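Local coordinates for protein P43 (Trichuris muris, PDB 6QIX) that tethers to matrix and inhibits interleukin-13 function as the major protein secreted by the whipworm parasite, at residues R86-T89 with Y93-D96; G97-C102 with F149-K154; P346-K351 with V357-C362. One frame throughout, in Å; residues are numbered along the deposited sequence.

Contact 1: R86-T89 with Y93-D96; sequences RPNT and YPLD. With ACT (acetate ion), chain G.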
ATOM      1  N   ARG A  86       0.416 -17.012 -20.153  1.00 54.95           N
ATOM      2  CA  ARG A  86       0.989 -16.887 -21.487  1.00 56.92           C
ATOM      3  C   ARG A  86       2.455 -16.523 -21.335  1.00 59.60           C
ATOM      4  O   ARG A  86       2.900 -16.146 -20.245  1.00 58.79           O
ATOM      5  CB  ARG A  86       0.259 -15.828 -22.317  1.00 55.90           C
ATOM      6  CG  ARG A  86       0.612 -14.393 -21.933  1.00 56.10           C
ATOM      7  CD  ARG A  86      -0.222 -13.387 -22.738  1.00 55.55           C
ATOM      8  NE  ARG A  86      -0.260 -12.079 -22.104  1.00 53.83           N
ATOM      9  CZ  ARG A  86      -1.093 -11.109 -22.450  1.00 50.99           C
ATOM     10  NH1 ARG A  86      -1.955 -11.308 -23.434  1.00 47.79           N
ATOM     11  NH2 ARG A  86      -1.063  -9.947 -21.801  1.00 51.50           N
ATOM     12  N   PRO A  87       3.233 -16.609 -22.415  1.00 62.06           N
ATOM     13  CA  PRO A  87       4.646 -16.201 -22.331  1.00 61.85           C
ATOM     14  C   PRO A  87       4.808 -14.745 -21.894  1.00 59.29           C
ATOM     15  O   PRO A  87       4.031 -13.862 -22.268  1.00 59.06           O
ATOM     16  CB  PRO A  87       5.172 -16.424 -23.755  1.00 63.16           C
ATOM     17  CG  PRO A  87       4.217 -17.421 -24.371  1.00 63.46           C
ATOM     18  CD  PRO A  87       2.874 -17.155 -23.740  1.00 63.08           C
ATOM     19  N   ASN A  88       5.832 -14.501 -21.082  1.00 57.61           N
ATOM     20  CA  ASN A  88       6.149 -13.142 -20.639  1.00 57.66           C
ATOM     21  C   ASN A  88       6.901 -12.432 -21.765  1.00 57.66           C
ATOM     22  O   ASN A  88       8.090 -12.666 -21.985  1.00 57.22           O
ATOM     23  CB  ASN A  88       6.968 -13.160 -19.351  1.00 55.75           C
ATOM     24  CG  ASN A  88       7.234 -11.759 -18.809  1.00 53.72           C
ATOM     25  OD1 ASN A  88       6.844 -10.757 -19.419  1.00 52.57           O
ATOM     26  ND2 ASN A  88       7.883 -11.685 -17.649  1.00 52.14           N
ATOM     27  N   THR A  89       6.198 -11.570 -22.487  1.00 58.35           N
ATOM     28  CA  THR A  89       6.757 -10.791 -23.576  1.00 58.15           C
ATOM     29  C   THR A  89       6.727  -9.323 -23.183  1.00 57.81           C
ATOM     30  O   THR A  89       5.901  -8.905 -22.365  1.00 55.23           O
ATOM     31  CB  THR A  89       5.963 -11.014 -24.864  1.00 57.53           C
ATOM     32  OG1 THR A  89       5.746 -12.420 -25.047  1.00 58.90           O
ATOM     33  CG2 THR A  89       6.715 -10.448 -26.049  1.00 58.10           C
ATOM     34  N   TYR A  93       2.006  -9.047 -20.048  1.00 40.46           N
ATOM     35  CA  TYR A  93       2.076  -9.622 -18.716  1.00 39.15           C
ATOM     36  C   TYR A  93       1.709 -11.103 -18.784  1.00 37.11           C
ATOM     37  O   TYR A  93       0.751 -11.471 -19.467  1.00 36.84           O
ATOM     38  CB  TYR A  93       1.108  -8.871 -17.796  1.00 37.03           C
ATOM     39  CG  TYR A  93       1.211  -9.204 -16.351  1.00 32.59           C
ATOM     40  CD1 TYR A  93       2.296  -8.780 -15.604  1.00 31.02           C
ATOM     41  CD2 TYR A  93       0.214  -9.952 -15.715  1.00 30.94           C
ATOM     42  CE1 TYR A  93       2.396  -9.093 -14.268  1.00 30.56           C
ATOM     43  CE2 TYR A  93       0.306 -10.255 -14.375  1.00 29.70           C
ATOM     44  CZ  TYR A  93       1.391  -9.821 -13.655  1.00 31.05           C
ATOM     45  OH  TYR A  93       1.493 -10.134 -12.326  1.00 31.95           O
ATOM     46  N   PRO A  94       2.440 -11.975 -18.089  1.00 37.13           N
ATOM     47  CA  PRO A  94       2.259 -13.418 -18.319  1.00 39.29           C
ATOM     48  C   PRO A  94       1.041 -14.046 -17.661  1.00 39.24           C
ATOM     49  O   PRO A  94       0.660 -15.154 -18.065  1.00 41.75           O
ATOM     50  CB  PRO A  94       3.546 -14.033 -17.743  1.00 39.96           C
ATOM     51  CG  PRO A  94       4.016 -13.047 -16.724  1.00 39.14           C
ATOM     52  CD  PRO A  94       3.623 -11.689 -17.258  1.00 38.30           C
ATOM     53  N   LEU A  95       0.411 -13.398 -16.687  1.00 38.56           N
ATOM     54  CA  LEU A  95      -0.622 -14.037 -15.893  1.00 37.99           C
ATOM     55  C   LEU A  95      -1.941 -13.277 -15.967  1.00 38.89           C
ATOM     56  O   LEU A  95      -1.988 -12.068 -16.215  1.00 39.27           O
ATOM     57  CB  LEU A  95      -0.193 -14.152 -14.417  1.00 37.74           C
ATOM     58  CG  LEU A  95       1.112 -14.915 -14.195  1.00 39.21           C
ATOM     59  CD1 LEU A  95       1.431 -14.940 -12.694  1.00 40.19           C
ATOM     60  CD2 LEU A  95       1.032 -16.336 -14.784  1.00 40.47           C
ATOM     61  N   ASP A  96      -3.021 -13.997 -15.669  1.00 36.65           N
ATOM     62  CA  ASP A  96      -4.346 -13.392 -15.633  1.00 36.76           C
ATOM     63  C   ASP A  96      -5.237 -14.172 -14.672  1.00 36.33           C
ATOM     64  O   ASP A  96      -5.308 -15.407 -14.741  1.00 38.47           O
ATOM     65  CB  ASP A  96      -4.964 -13.350 -17.039  1.00 36.87           C
ATOM     66  CG  ASP A  96      -6.212 -12.501 -17.088  1.00 38.01           C
ATOM     67  OD1 ASP A  96      -6.133 -11.330 -16.671  1.00 37.49           O
ATOM     68  OD2 ASP A  96      -7.281 -13.017 -17.493  1.00 40.25           O
TER
HETATM   69  C   ACT G 405       7.868 -10.169 -14.277  1.00 53.09           C
HETATM   70  O   ACT G 405       8.259 -10.049 -15.473  1.00 52.61           O
HETATM   71  OXT ACT G 405       8.483  -9.901 -13.214  1.00 53.97           O
HETATM   72  CH3 ACT G 405       6.428 -10.677 -14.061  1.00 54.28           C
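Arg86 grips the 93-96 segment at two neighbouring carbonyls. Its backbone N donates to Pro94 O at 2.8 Å, while its side chain reaches the preceding one. With CG set between N and the carbonyl carbon (chi1 76°) and the chain extended from CG to NE, the guanidinium is carried to Tyr93 O, which NE meets at 2.9 Å, approaching from outside the carbonyl plane by 32°. NH2 adds a weak, bent bond to the same oxygen. Arginine suits the place because its several N-H groups can serve more than one acceptor: NH1 turns away to Pro23 O.

Farther along, Asn88 and Pro94 lie side by side, CB to CB at 3.9 Å. Proline here brings an apolar flank to the contact without leaving an N-H to satisfy. The Asn88 amide is held at both ends, OD1 by the hydroxyl of Tyr140 and ND2, at 2.7 Å, by atom O of an acetate ion, probably from the crystallisation liquor, which Arg364 also binds.

The contact lies at the protein surface, where the chain turns from strand 79-85 into strand 95-101. Helix 139-151 lies next to it, offering Tyr140 to Asn88, Tyr145 edge-to-face to Tyr93 and Lys147 to Asp96.

Contact 2: G97-C102 with F149-K154; sequences GEVEVC and FESIPK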
ATOM      1  N   GLY A  97      -5.907 -13.444 -13.774  1.00 34.31           N
ATOM      2  CA  GLY A  97      -6.676 -14.073 -12.717  1.00 32.86           C
ATOM      3  C   GLY A  97      -8.159 -13.749 -12.687  1.00 33.07           C
ATOM      4  O   GLY A  97      -8.619 -12.771 -13.286  1.00 33.40           O
ATOM      5  N   GLU A  98      -8.917 -14.590 -11.989  1.00 32.61           N
ATOM      6  CA  GLU A  98     -10.337 -14.373 -11.748  1.00 33.45           C
ATOM      7  C   GLU A  98     -10.642 -14.702 -10.293  1.00 32.29           C
ATOM      8  O   GLU A  98     -10.076 -15.653  -9.739  1.00 30.31           O
ATOM      9  CB  GLU A  98     -11.182 -15.246 -12.666  1.00 36.29           C
ATOM     10  CG  GLU A  98     -12.266 -14.497 -13.372  1.00 41.51           C
ATOM     11  CD  GLU A  98     -12.834 -15.273 -14.524  1.00 45.55           C
ATOM     12  OE1 GLU A  98     -12.957 -16.512 -14.384  1.00 47.57           O
ATOM     13  OE2 GLU A  98     -13.150 -14.641 -15.564  1.00 48.80           O
ATOM     14  N   VAL A  99     -11.528 -13.909  -9.680  1.00 30.42           N
ATOM     15  CA  VAL A  99     -11.887 -14.064  -8.274  1.00 29.94           C
ATOM     16  C   VAL A  99     -13.399 -14.236  -8.145  1.00 31.69           C
ATOM     17  O   VAL A  99     -14.184 -13.540  -8.805  1.00 31.89           O
ATOM     18  CB  VAL A  99     -11.392 -12.856  -7.452  1.00 28.99           C
ATOM     19  CG1 VAL A  99     -12.079 -12.746  -6.113  1.00 28.87           C
ATOM     20  CG2 VAL A  99      -9.871 -12.926  -7.219  1.00 29.21           C
ATOM     21  N   GLU A 100     -13.804 -15.178  -7.286  1.00 30.18           N
ATOM     22  CA  GLU A 100     -15.204 -15.389  -6.936  1.00 29.85           C
ATOM     23  C   GLU A 100     -15.304 -15.413  -5.422  1.00 26.00           C
ATOM     24  O   GLU A 100     -14.726 -16.293  -4.769  1.00 27.47           O
ATOM     25  CB  GLU A 100     -15.756 -16.698  -7.517  1.00 34.21           C
ATOM     26  CG  GLU A 100     -17.230 -16.937  -7.241  1.00 45.19           C
ATOM     27  CD  GLU A 100     -17.694 -18.322  -7.713  1.00 55.03           C
ATOM     28  OE1 GLU A 100     -17.035 -18.905  -8.609  1.00 58.54           O
ATOM     29  OE2 GLU A 100     -18.714 -18.820  -7.193  1.00 59.05           O
ATOM     30  N   VAL A 101     -16.062 -14.477  -4.868  1.00 25.62           N
ATOM     31  CA  VAL A 101     -16.198 -14.389  -3.423  1.00 24.61           C
ATOM     32  C   VAL A 101     -16.976 -15.591  -2.904  1.00 22.15           C
ATOM     33  O   VAL A 101     -17.942 -16.055  -3.519  1.00 22.92           O
ATOM     34  CB  VAL A 101     -16.906 -13.081  -3.036  1.00 24.61           C
ATOM     35  CG1 VAL A 101     -17.282 -13.103  -1.600  1.00 23.55           C
ATOM     36  CG2 VAL A 101     -16.034 -11.863  -3.331  1.00 27.63           C
ATOM     37  N   CYS A 102     -16.572 -16.072  -1.744  1.00 24.58           N
ATOM     38  CA  CYS A 102     -17.262 -17.148  -1.038  1.00 26.37           C
ATOM     39  C   CYS A 102     -18.196 -16.502  -0.012  1.00 24.84           C
ATOM     40  O   CYS A 102     -17.817 -16.261   1.124  1.00 24.53           O
ATOM     41  CB  CYS A 102     -16.251 -18.089  -0.390  1.00 27.67           C
ATOM     42  SG  CYS A 102     -15.251 -18.993  -1.598  1.00 27.81           S
ATOM     43  N   PHE A 149      -3.751  -7.397  -7.478  1.00 24.40           N
ATOM     44  CA  PHE A 149      -4.013  -6.855  -6.144  1.00 26.63           C
ATOM     45  C   PHE A 149      -5.444  -6.346  -6.041  1.00 26.96           C
ATOM     46  O   PHE A 149      -6.122  -6.553  -5.025  1.00 25.35           O
ATOM     47  CB  PHE A 149      -3.034  -5.725  -5.818  1.00 27.89           C
ATOM     48  CG  PHE A 149      -1.704  -6.180  -5.315  1.00 30.45           C
ATOM     49  CD1 PHE A 149      -1.564  -6.661  -4.037  1.00 30.83           C
ATOM     50  CD2 PHE A 149      -0.577  -6.070  -6.115  1.00 30.54           C
ATOM     51  CE1 PHE A 149      -0.320  -7.053  -3.569  1.00 32.20           C
ATOM     52  CE2 PHE A 149       0.678  -6.454  -5.655  1.00 30.66           C
ATOM     53  CZ  PHE A 149       0.802  -6.963  -4.391  1.00 30.35           C
ATOM     54  N   GLU A 150      -5.934  -5.688  -7.094  1.00 28.24           N
ATOM     55  CA  GLU A 150      -7.258  -5.098  -7.012  1.00 32.49           C
ATOM     56  C   GLU A 150      -8.357  -6.149  -6.981  1.00 30.06           C
ATOM     57  O   GLU A 150      -9.482  -5.816  -6.594  1.00 30.34           O
ATOM     58  CB  GLU A 150      -7.505  -4.143  -8.177  1.00 41.03           C
ATOM     59  CG  GLU A 150      -6.734  -2.789  -8.056  1.00 48.62           C
ATOM     60  CD  GLU A 150      -7.172  -2.005  -6.823  1.00 56.99           C
ATOM     61  OE1 GLU A 150      -8.201  -1.280  -6.921  1.00 60.32           O
ATOM     62  OE2 GLU A 150      -6.511  -2.145  -5.753  1.00 60.05           O
ATOM     63  N   SER A 151      -8.059  -7.398  -7.385  1.00 26.21           N
ATOM     64  CA  SER A 151      -9.071  -8.440  -7.423  1.00 25.11           C
ATOM     65  C   SER A 151      -9.308  -9.048  -6.046  1.00 22.60           C
ATOM     66  O   SER A 151     -10.369  -9.659  -5.821  1.00 26.19           O
ATOM     67  CB  SER A 151      -8.679  -9.522  -8.441  1.00 25.96           C
ATOM     68  OG  SER A 151      -7.530 -10.237  -8.055  1.00 26.29           O
ATOM     69  N   ILE A 152      -8.385  -8.852  -5.107  1.00 21.72           N
ATOM     70  CA  ILE A 152      -8.608  -9.313  -3.725  1.00 23.51           C
ATOM     71  C   ILE A 152      -9.776  -8.540  -3.120  1.00 22.21           C
ATOM     72  O   ILE A 152      -9.855  -7.299  -3.292  1.00 21.05           O
ATOM     73  CB  ILE A 152      -7.334  -9.126  -2.876  1.00 28.46           C
ATOM     74  CG1 ILE A 152      -6.102  -9.622  -3.629  1.00 34.44           C
ATOM     75  CG2 ILE A 152      -7.486  -9.784  -1.513  1.00 31.09           C
ATOM     76  CD1 ILE A 152      -5.833 -11.073  -3.536  1.00 39.94           C
ATOM     77  N   PRO A 153     -10.670  -9.186  -2.362  1.00 20.89           N
ATOM     78  CA  PRO A 153     -11.814  -8.460  -1.782  1.00 19.44           C
ATOM     79  C   PRO A 153     -11.364  -7.313  -0.882  1.00 18.65           C
ATOM     80  O   PRO A 153     -10.443  -7.455  -0.072  1.00 22.69           O
ATOM     81  CB  PRO A 153     -12.568  -9.559  -1.000  1.00 23.05           C
ATOM     82  CG  PRO A 153     -12.195 -10.813  -1.681  1.00 22.95           C
ATOM     83  CD  PRO A 153     -10.781 -10.642  -2.170  1.00 21.37           C
ATOM     84  N   LYS A 154     -12.009  -6.150  -1.044  1.00 18.47           N
ATOM     85  CA  LYS A 154     -11.582  -4.935  -0.362  1.00 19.44           C
ATOM     86  C   LYS A 154     -12.226  -4.814   1.010  1.00 16.64           C
ATOM     87  O   LYS A 154     -13.432  -5.032   1.177  1.00 18.07           O
ATOM     88  CB  LYS A 154     -11.917  -3.738  -1.233  1.00 21.07           C
ATOM     89  CG  LYS A 154     -11.100  -3.710  -2.531  1.00 27.52           C
ATOM     90  CD  LYS A 154     -11.233  -2.397  -3.221  1.00 34.21           C
ATOM     91  CE  LYS A 154     -10.302  -2.326  -4.414  1.00 38.24           C
ATOM     92  NZ  LYS A 154     -10.825  -3.191  -5.477  1.00 47.30           N
TER
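The carbonyl oxygen of Ser151 has the side chain of Val99 packed against it, CG1 lying 3.5 Å from Ser151 O with CG2 and CB scarcely farther. These are van der Waals contacts alone, with the forked valine straddling the oxygen. The fork is aimed by a chi1 of 162°, which places CG1 anti to the backbone N and leaves CG2 beside that N, from where it also meets Ser151 OG at 3.7 Å. A small residue such as serine is consistent with so close an approach, and its hydroxyl is turned back to its own helix, bonding to Met148 O.

Two residues further along both segments, Val101 CG2 rests 4.3 Å from Pro153 CG. Proline fits the exit from helix 139-151, where the chain is extended and no helical N-H is required. The turn is braced on its own side by Lys154, which folds back so that NZ donates to a lone pair of Glu150 O at 3.2 Å, in the carbonyl plane, and forms a salt bridge with Glu150 OE1. Phe79 of the partner strand 79-85 fills in beside Val99, Ile152 and Pro153.

Side chains alternate along the strand: Val99 faces the helix end, whereas Glu98 and Glu100 reach Trp31, and Glu98 also bridges to Arg82 and touches Trp28. The arrangement is a helix C-terminus laid on the apolar side of a two-stranded antiparallel hairpin, whose second strand is joined at its end to Cys34 by the Cys102 disulfide; the tryptophans and arginine beyond it recall the layered side chains of thrombospondin type 1 domains.

Contact 3: P346-K351 with V357-C362; sequences PYEPNK and VVKEYC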
ATOM      1  N   PRO A 346      10.608   0.380  -1.708  1.00 13.55           N
ATOM      2  CA  PRO A 346      10.910  -1.048  -1.453  1.00 16.57           C
ATOM      3  C   PRO A 346      12.406  -1.403  -1.427  1.00 16.94           C
ATOM      4  O   PRO A 346      12.786  -2.572  -1.558  1.00 17.66           O
ATOM      5  CB  PRO A 346      10.235  -1.756  -2.621  1.00 17.62           C
ATOM      6  CG  PRO A 346      10.371  -0.763  -3.744  1.00 16.14           C
ATOM      7  CD  PRO A 346      10.158   0.611  -3.084  1.00 14.87           C
ATOM      8  N   TYR A 347      13.252  -0.402  -1.220  1.00 16.18           N
ATOM      9  CA  TYR A 347      14.692  -0.595  -1.079  1.00 15.62           C
ATOM     10  C   TYR A 347      15.114  -0.564   0.388  1.00 17.05           C
ATOM     11  O   TYR A 347      14.409  -0.053   1.246  1.00 17.00           O
ATOM     12  CB  TYR A 347      15.437   0.488  -1.861  1.00 16.82           C
ATOM     13  CG  TYR A 347      15.170   0.472  -3.362  1.00 15.78           C
ATOM     14  CD1 TYR A 347      16.055  -0.178  -4.234  1.00 16.51           C
ATOM     15  CD2 TYR A 347      14.040   1.091  -3.909  1.00 16.16           C
ATOM     16  CE1 TYR A 347      15.834  -0.174  -5.612  1.00 16.50           C
ATOM     17  CE2 TYR A 347      13.812   1.076  -5.260  1.00 17.06           C
ATOM     18  CZ  TYR A 347      14.702   0.437  -6.104  1.00 18.99           C
ATOM     19  OH  TYR A 347      14.447   0.419  -7.460  1.00 17.73           O
ATOM     20  N   GLU A 348      16.290  -1.133   0.663  1.00 16.51           N
ATOM     21  CA  GLU A 348      16.887  -1.100   1.991  1.00 17.56           C
ATOM     22  C   GLU A 348      18.402  -0.990   1.831  1.00 16.90           C
ATOM     23  O   GLU A 348      18.942  -1.355   0.789  1.00 18.11           O
ATOM     24  CB  GLU A 348      16.518  -2.363   2.781  1.00 20.65           C
ATOM     25  CG  GLU A 348      17.071  -3.649   2.130  1.00 25.07           C
ATOM     26  CD  GLU A 348      16.629  -4.978   2.794  1.00 30.84           C
ATOM     27  OE1 GLU A 348      15.968  -4.999   3.857  1.00 32.44           O
ATOM     28  OE2 GLU A 348      16.947  -6.031   2.217  1.00 34.66           O
ATOM     29  N   PRO A 349      19.102  -0.531   2.856  1.00 16.82           N
ATOM     30  CA  PRO A 349      20.570  -0.501   2.726  1.00 17.65           C
ATOM     31  C   PRO A 349      21.116  -1.910   2.565  1.00 18.80           C
ATOM     32  O   PRO A 349      20.617  -2.865   3.175  1.00 20.66           O
ATOM     33  CB  PRO A 349      21.050   0.156   4.025  1.00 18.61           C
ATOM     34  CG  PRO A 349      19.846   0.900   4.565  1.00 19.02           C
ATOM     35  CD  PRO A 349      18.632   0.084   4.121  1.00 18.86           C
ATOM     36  N   ASN A 350      22.171  -2.031   1.742  1.00 21.66           N
ATOM     37  CA  ASN A 350      22.959  -3.256   1.691  1.00 22.67           C
ATOM     38  C   ASN A 350      23.753  -3.414   3.010  1.00 24.32           C
ATOM     39  O   ASN A 350      23.676  -2.594   3.922  1.00 21.80           O
ATOM     40  CB  ASN A 350      23.852  -3.250   0.439  1.00 24.34           C
ATOM     41  CG  ASN A 350      24.977  -2.253   0.514  1.00 23.87           C
ATOM     42  OD1 ASN A 350      25.105  -1.498   1.479  1.00 21.88           O
ATOM     43  ND2 ASN A 350      25.799  -2.218  -0.550  1.00 25.03           N
ATOM     44  N   LYS A 351      24.536  -4.492   3.091  1.00 27.36           N
ATOM     45  CA  LYS A 351      25.097  -4.954   4.355  1.00 34.37           C
ATOM     46  C   LYS A 351      26.088  -3.960   4.931  1.00 32.56           C
ATOM     47  O   LYS A 351      26.123  -3.763   6.151  1.00 32.45           O
ATOM     48  CB  LYS A 351      25.741  -6.324   4.124  1.00 41.44           C
ATOM     49  CG  LYS A 351      24.698  -7.503   3.996  1.00 49.80           C
ATOM     50  CD  LYS A 351      23.468  -7.174   3.101  1.00 53.73           C
ATOM     51  CE  LYS A 351      23.834  -6.878   1.623  1.00 52.62           C
ATOM     52  NZ  LYS A 351      22.677  -7.128   0.692  1.00 55.88           N
ATOM     53  N   VAL A 357      19.473  -1.642  -2.104  1.00 19.33           N
ATOM     54  CA  VAL A 357      19.118  -2.882  -2.775  1.00 19.57           C
ATOM     55  C   VAL A 357      17.645  -3.171  -2.533  1.00 19.21           C
ATOM     56  O   VAL A 357      17.066  -2.713  -1.540  1.00 18.00           O
ATOM     57  CB  VAL A 357      19.966  -4.074  -2.283  1.00 22.27           C
ATOM     58  CG1 VAL A 357      21.397  -3.847  -2.573  1.00 24.62           C
ATOM     59  CG2 VAL A 357      19.784  -4.313  -0.784  1.00 22.93           C
ATOM     60  N   VAL A 358      17.028  -3.917  -3.462  1.00 20.37           N
ATOM     61  CA  VAL A 358      15.593  -4.205  -3.349  1.00 20.68           C
ATOM     62  C   VAL A 358      15.396  -5.223  -2.245  1.00 21.55           C
ATOM     63  O   VAL A 358      16.180  -6.181  -2.115  1.00 21.24           O
ATOM     64  CB  VAL A 358      15.021  -4.720  -4.679  1.00 22.08           C
ATOM     65  CG1 VAL A 358      13.542  -5.063  -4.529  1.00 24.88           C
ATOM     66  CG2 VAL A 358      15.209  -3.666  -5.753  1.00 24.16           C
ATOM     67  N   LYS A 359      14.392  -4.997  -1.400  1.00 21.75           N
ATOM     68  CA  LYS A 359      14.043  -5.984  -0.389  1.00 22.75           C
ATOM     69  C   LYS A 359      13.694  -7.334  -1.025  1.00 25.20           C
ATOM     70  O   LYS A 359      13.082  -7.403  -2.100  1.00 22.96           O
ATOM     71  CB  LYS A 359      12.878  -5.462   0.432  1.00 22.39           C
ATOM     72  CG  LYS A 359      13.230  -4.323   1.386  1.00 23.48           C
ATOM     73  CD  LYS A 359      11.984  -3.935   2.226  1.00 25.78           C
ATOM     74  CE  LYS A 359      12.202  -2.599   2.966  1.00 28.10           C
ATOM     75  NZ  LYS A 359      10.917  -2.121   3.661  1.00 26.29           N
ATOM     76  N   GLU A 360      14.084  -8.427  -0.347  1.00 25.77           N
ATOM     77  CA  GLU A 360      14.032  -9.731  -1.000  1.00 28.37           C
ATOM     78  C   GLU A 360      12.611 -10.091  -1.424  1.00 25.14           C
ATOM     79  O   GLU A 360      12.405 -10.641  -2.514  1.00 25.39           O
ATOM     80  CB  GLU A 360      14.595 -10.823  -0.097  1.00 31.16           C
ATOM     81  CG  GLU A 360      14.722 -12.141  -0.817  1.00 38.51           C
ATOM     82  CD  GLU A 360      15.858 -12.178  -1.843  1.00 46.79           C
ATOM     83  OE1 GLU A 360      16.751 -11.278  -1.842  1.00 44.21           O
ATOM     84  OE2 GLU A 360      15.872 -13.149  -2.650  1.00 52.59           O
ATOM     85  N   TYR A 361      11.619  -9.800  -0.580  1.00 24.48           N
ATOM     86  CA  TYR A 361      10.270 -10.229  -0.922  1.00 24.59           C
ATOM     87  C   TYR A 361       9.669  -9.375  -2.025  1.00 24.43           C
ATOM     88  O   TYR A 361       8.624  -9.750  -2.556  1.00 25.54           O
ATOM     89  CB  TYR A 361       9.338 -10.226   0.311  1.00 25.52           C
ATOM     90  CG  TYR A 361       9.103  -8.886   0.961  1.00 23.48           C
ATOM     91  CD1 TYR A 361       8.126  -8.006   0.495  1.00 24.17           C
ATOM     92  CD2 TYR A 361       9.847  -8.501   2.060  1.00 24.55           C
ATOM     93  CE1 TYR A 361       7.940  -6.797   1.088  1.00 23.60           C
ATOM     94  CE2 TYR A 361       9.643  -7.299   2.666  1.00 25.29           C
ATOM     95  CZ  TYR A 361       8.704  -6.449   2.176  1.00 26.02           C
ATOM     96  OH  TYR A 361       8.506  -5.238   2.800  1.00 30.49           O
ATOM     97  N   CYS A 362      10.317  -8.271  -2.405  1.00 22.52           N
ATOM     98  CA  CYS A 362       9.831  -7.434  -3.497  1.00 22.39           C
ATOM     99  C   CYS A 362      10.447  -7.765  -4.843  1.00 26.23           C
ATOM    100  O   CYS A 362       9.981  -7.242  -5.856  1.00 30.05           O
ATOM    101  CB  CYS A 362      10.107  -5.942  -3.251  1.00 23.74           C
ATOM    102  SG  CYS A 362       8.992  -5.179  -2.097  1.00 26.53           S
TER
HETATM  103  O   HOH W   1      15.346  -8.070   2.262  1.00 30.12           O
HETATM  104  O   HOH W   2      17.853  -7.315  -0.127  1.00 42.24           O
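A short antiparallel beta hairpin, strand 347-349 paired with strand 356-358, brings Glu348 opposite Val357 as a hydrogen-bonded pair. Glu348 N donates to Val357 O at 2.8 Å, and Val357 N returns a bond to Glu348 O at 3.0 Å. Tyr347 and Val358 form the next, non-hydrogen-bonded pair, after which Lys359 N gives Pro346 O a bond of 2.9 Å. A CA-H...O contact joins Tyr347 CA to Val357 O at 3.2 Å.

The side chains of Tyr347 and Val358 diverge, yet they still touch: Tyr347 has CG beside its backbone N (chi1 -62°), which swings CE1 over to Val358 CG2 at 3.6 Å; the broad ring also stacks on Phe243. On the face of Glu348 and Val357, beta-branched Val357 wedges its methyls between Asn350 CB and the Glu348 CG methylene. Glu348 crosses the aliphatic part of Lys359, CD to CG at 3.7 Å, with no salt bridge between them: Lys359 NZ bonds to His345 ND1, while Glu348 OE2 accepts from two waters. One water passes on to Val358 O, and the other accepts from Glu360 N, so the carboxylate is linked through water to the end of the strand and the start of the 3-10 turn.

Beyond the strands the chain turns through 360-362 to Cys362, disulfide-bonded to Cys131. Pro346, preceded by a cis peptide, touches this sulfur, its CB lying 3.7 Å from Cys362 SG.

Along the chain the three contacts follow one another in series; none nests in or crosses another. Contact 1 closes the brief connection between strands 79-85 and 95-101. Contact 2 opens at the very next residue, on the same second strand, and closes a much longer loop, spanning helices 126-129 and 139-151, by returning the end of the latter to the hairpin; the centres of these two contacts lie about 19 Å apart. Contact 3 comes near the C terminus and closes a separate small hairpin, its centre about 25 and 28 Å from theirs, touching neither. The disulfide of Cys362 nevertheless reaches into the loop that contact 2 closes, stitching the chain's tail to that earlier region.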